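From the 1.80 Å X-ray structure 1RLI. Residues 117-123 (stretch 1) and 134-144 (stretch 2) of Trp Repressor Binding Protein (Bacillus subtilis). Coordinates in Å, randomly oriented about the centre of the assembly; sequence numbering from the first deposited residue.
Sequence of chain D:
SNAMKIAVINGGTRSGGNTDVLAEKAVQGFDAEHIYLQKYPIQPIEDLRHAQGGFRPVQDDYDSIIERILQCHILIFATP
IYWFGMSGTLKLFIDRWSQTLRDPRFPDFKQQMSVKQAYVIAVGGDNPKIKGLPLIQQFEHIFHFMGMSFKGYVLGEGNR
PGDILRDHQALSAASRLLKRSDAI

Stretch 1, residues 117-123: QAYVIAV
Stretch 2 134-144: PLIQQFEHIFH

Strand 117-123 packs against helix 134-144 of the same chain, the two running nearly antiparallel (160° between their N-to-C directions) with axes 10.2 Å apart at closest approach. The strand is extended throughout (phi -108 to -135°, psi 120 to 156°), so its side chains alternate: Ala 118, Val 120 and Ala 122 point toward the helix, while Tyr 119 and Ile 121 (both chi1 m) point away. The helix is regular, phi/psi near -63/-41°, with i to i-4 hydrogen bonds from Gln 138 N to Pro 134 O (2.8 Å) through His 144 N to Glu 140 O (3.0 Å). Register is set by CA-CA distances of 7.4 Å for Ala 118 and Phe 143 and 7.9 Å for Val 120 and Ile 136.

Val 120 (chi1 t) is the central bump and buries the most surface, 80 of 275 Å². Val 120 CG2 enters the hollow between two aromatic rings: it lies over one face of Phe 139 (chi1 -86°, chi2 -63°), 3.7 Å from Phe 139 CG and 3.9 Å from the ring centroid, 18° off the normal, and meets the edge of Phe 143 at 3.7 Å from CE2. Val 120 CG1 sits 4.0 Å from CD1 of Ile 136, whose CA-to-CB bond points sideways but whose m,m rotamer brings the chain end nearer the strand; Val 120 CG1 also lies 3.8 Å from Phe 139 CE2.

The face of the Phe 143 ring (chi1 -59°, chi2 -38°) covers Ala 118. Ala 118 CB sits over one face of the ring, 3.6 Å from the Phe 143 ring centroid and 5° off the normal, and 3.8 Å from Phe 143 CZ. At the other end, Leu 135 (chi1 t, chi2 p) reaches Ala 122 more loosely, CD2 to Ala 122 CB at 4.3 Å. No hydrogen bond crosses the interface.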

# COMPACT_ATOMS: atom_id res chain seq x y z
N GLN D 117 2.38 3.38 22.55
CA GLN D 117 1.78 2.36 21.69
C GLN D 117 0.61 3.02 20.99
O GLN D 117 -0.20 3.70 21.63
CB GLN D 117 1.27 1.19 22.53
CG GLN D 117 2.39 0.47 23.27
CD GLN D 117 1.89 -0.67 24.12
OE1 GLN D 117 1.00 -0.49 24.95
NE2 GLN D 117 2.46 -1.85 23.91
N ALA D 118 0.51 2.82 19.68
CA ALA D 118 -0.56 3.45 18.90
C ALA D 118 -1.50 2.44 18.27
O ALA D 118 -1.08 1.38 17.84
CB ALA D 118 0.06 4.32 17.80
N TYR D 119 -2.78 2.83 18.19
CA TYR D 119 -3.84 2.03 17.57
C TYR D 119 -4.64 2.98 16.71
O TYR D 119 -4.67 4.18 16.97
CB TYR D 119 -4.80 1.45 18.60
CG TYR D 119 -4.18 0.39 19.48
CD1 TYR D 119 -4.35 -0.97 19.19
CD2 TYR D 119 -3.44 0.75 20.61
CE1 TYR D 119 -3.79 -1.95 20.02
CE2 TYR D 119 -2.88 -0.22 21.44
CZ TYR D 119 -3.06 -1.56 21.14
OH TYR D 119 -2.53 -2.52 22.00
N VAL D 120 -5.32 2.43 15.70
CA VAL D 120 -6.14 3.25 14.81
C VAL D 120 -7.54 2.64 14.63
O VAL D 120 -7.67 1.43 14.46
CB VAL D 120 -5.50 3.37 13.39
CG1 VAL D 120 -6.47 4.07 12.43
CG2 VAL D 120 -4.17 4.16 13.47
N ILE D 121 -8.56 3.48 14.66
CA ILE D 121 -9.94 3.05 14.40
C ILE D 121 -10.39 3.99 13.28
O ILE D 121 -10.38 5.21 13.47
CB ILE D 121 -10.88 3.25 15.62
CG1 ILE D 121 -10.44 2.32 16.76
CG2 ILE D 121 -12.31 2.97 15.22
CD1 ILE D 121 -11.17 2.58 18.05
N ALA D 122 -10.76 3.44 12.12
CA ALA D 122 -11.19 4.26 10.99
C ALA D 122 -12.46 3.68 10.40
O ALA D 122 -12.59 2.47 10.18
CB ALA D 122 -10.08 4.31 9.92
N VAL D 123 -13.41 4.56 10.13
CA VAL D 123 -14.70 4.13 9.60
C VAL D 123 -14.98 4.85 8.31
O VAL D 123 -14.86 6.07 8.25
CB VAL D 123 -15.84 4.44 10.61
CG1 VAL D 123 -17.17 3.94 10.05
CG2 VAL D 123 -15.54 3.80 11.95
N PRO D 134 -4.58 2.10 2.14
CA PRO D 134 -3.51 3.10 2.00
C PRO D 134 -3.43 3.98 3.25
O PRO D 134 -2.34 4.35 3.69
CB PRO D 134 -3.95 3.90 0.77
CG PRO D 134 -4.54 2.82 -0.10
CD PRO D 134 -5.39 2.02 0.91
N LEU D 135 -4.59 4.31 3.82
CA LEU D 135 -4.58 5.15 5.03
C LEU D 135 -3.88 4.43 6.19
O LEU D 135 -3.11 5.02 6.95
CB LEU D 135 -6.03 5.53 5.45
CG LEU D 135 -6.16 6.17 6.84
CD1 LEU D 135 -5.30 7.47 6.93
CD2 LEU D 135 -7.66 6.50 7.09
N ILE D 136 -4.15 3.15 6.35
CA ILE D 136 -3.50 2.40 7.42
C ILE D 136 -2.00 2.38 7.17
O ILE D 136 -1.22 2.51 8.10
CB ILE D 136 -4.06 0.95 7.52
CG1 ILE D 136 -5.56 1.01 7.87
CG2 ILE D 136 -3.32 0.15 8.61
CD1 ILE D 136 -5.86 1.75 9.20
N GLN D 137 -1.58 2.25 5.91
CA GLN D 137 -0.15 2.24 5.61
C GLN D 137 0.47 3.61 5.83
O GLN D 137 1.65 3.73 6.17
CB GLN D 137 0.09 1.75 4.18
CG GLN D 137 -0.36 0.32 3.97
CD GLN D 137 -0.18 -0.14 2.53
OE1 GLN D 137 -0.88 0.32 1.63
NE2 GLN D 137 0.77 -1.04 2.32
N GLN D 138 -0.33 4.66 5.66
CA GLN D 138 0.14 6.00 5.90
C GLN D 138 0.37 6.11 7.41
O GLN D 138 1.41 6.61 7.85
CB GLN D 138 -0.92 7.00 5.43
CG GLN D 138 -0.52 8.46 5.45
CD GLN D 138 -1.61 9.31 4.79
OE1 GLN D 138 -2.71 9.44 5.33
NE2 GLN D 138 -1.32 9.84 3.60
N PHE D 139 -0.58 5.62 8.21
CA PHE D 139 -0.41 5.68 9.68
C PHE D 139 0.84 4.90 10.08
O PHE D 139 1.57 5.31 10.98
CB PHE D 139 -1.63 5.10 10.41
CG PHE D 139 -2.74 6.09 10.63
CD1 PHE D 139 -2.52 7.23 11.42
CD2 PHE D 139 -4.00 5.90 10.06
CE1 PHE D 139 -3.55 8.16 11.65
CE2 PHE D 139 -5.05 6.83 10.29
CZ PHE D 139 -4.82 7.96 11.09
N GLU D 140 1.08 3.78 9.40
CA GLU D 140 2.26 2.95 9.67
C GLU D 140 3.52 3.82 9.53
O GLU D 140 4.40 3.77 10.40
CB GLU D 140 2.31 1.76 8.69
CG GLU D 140 3.59 0.90 8.75
CD GLU D 140 3.62 -0.21 7.67
OE1 GLU D 140 2.93 -0.10 6.63
OE2 GLU D 140 4.37 -1.20 7.87
N HIS D 141 3.62 4.59 8.44
CA HIS D 141 4.81 5.44 8.24
C HIS D 141 4.88 6.54 9.29
O HIS D 141 5.96 6.86 9.78
CB HIS D 141 4.82 6.09 6.85
CG HIS D 141 5.07 5.12 5.72
ND1 HIS D 141 6.09 4.19 5.75
CD2 HIS D 141 4.44 4.97 4.53
CE1 HIS D 141 6.08 3.50 4.62
NE2 HIS D 141 5.09 3.95 3.87
N ILE D 142 3.74 7.13 9.62
CA ILE D 142 3.70 8.19 10.63
C ILE D 142 4.23 7.66 11.98
O ILE D 142 5.14 8.24 12.59
CB ILE D 142 2.25 8.71 10.82
CG1 ILE D 142 1.82 9.46 9.54
CG2 ILE D 142 2.15 9.61 12.07
CD1 ILE D 142 0.32 9.84 9.55
N PHE D 143 3.67 6.54 12.44
CA PHE D 143 4.11 6.01 13.72
C PHE D 143 5.57 5.57 13.70
O PHE D 143 6.31 5.84 14.66
CB PHE D 143 3.19 4.85 14.16
CG PHE D 143 1.75 5.26 14.32
CD1 PHE D 143 1.41 6.50 14.85
CD2 PHE D 143 0.72 4.40 13.93
CE1 PHE D 143 0.09 6.89 14.99
CE2 PHE D 143 -0.62 4.79 14.08
CZ PHE D 143 -0.94 6.03 14.61
N HIS D 144 5.99 4.93 12.62
CA HIS D 144 7.37 4.48 12.51
C HIS D 144 8.32 5.66 12.59
O HIS D 144 9.41 5.55 13.15
CB HIS D 144 7.62 3.76 11.20
CG HIS D 144 9.03 3.30 11.04
ND1 HIS D 144 9.53 2.19 11.69
CD2 HIS D 144 10.07 3.82 10.34
CE1 HIS D 144 10.81 2.05 11.40
NE2 HIS D 144 11.16 3.03 10.59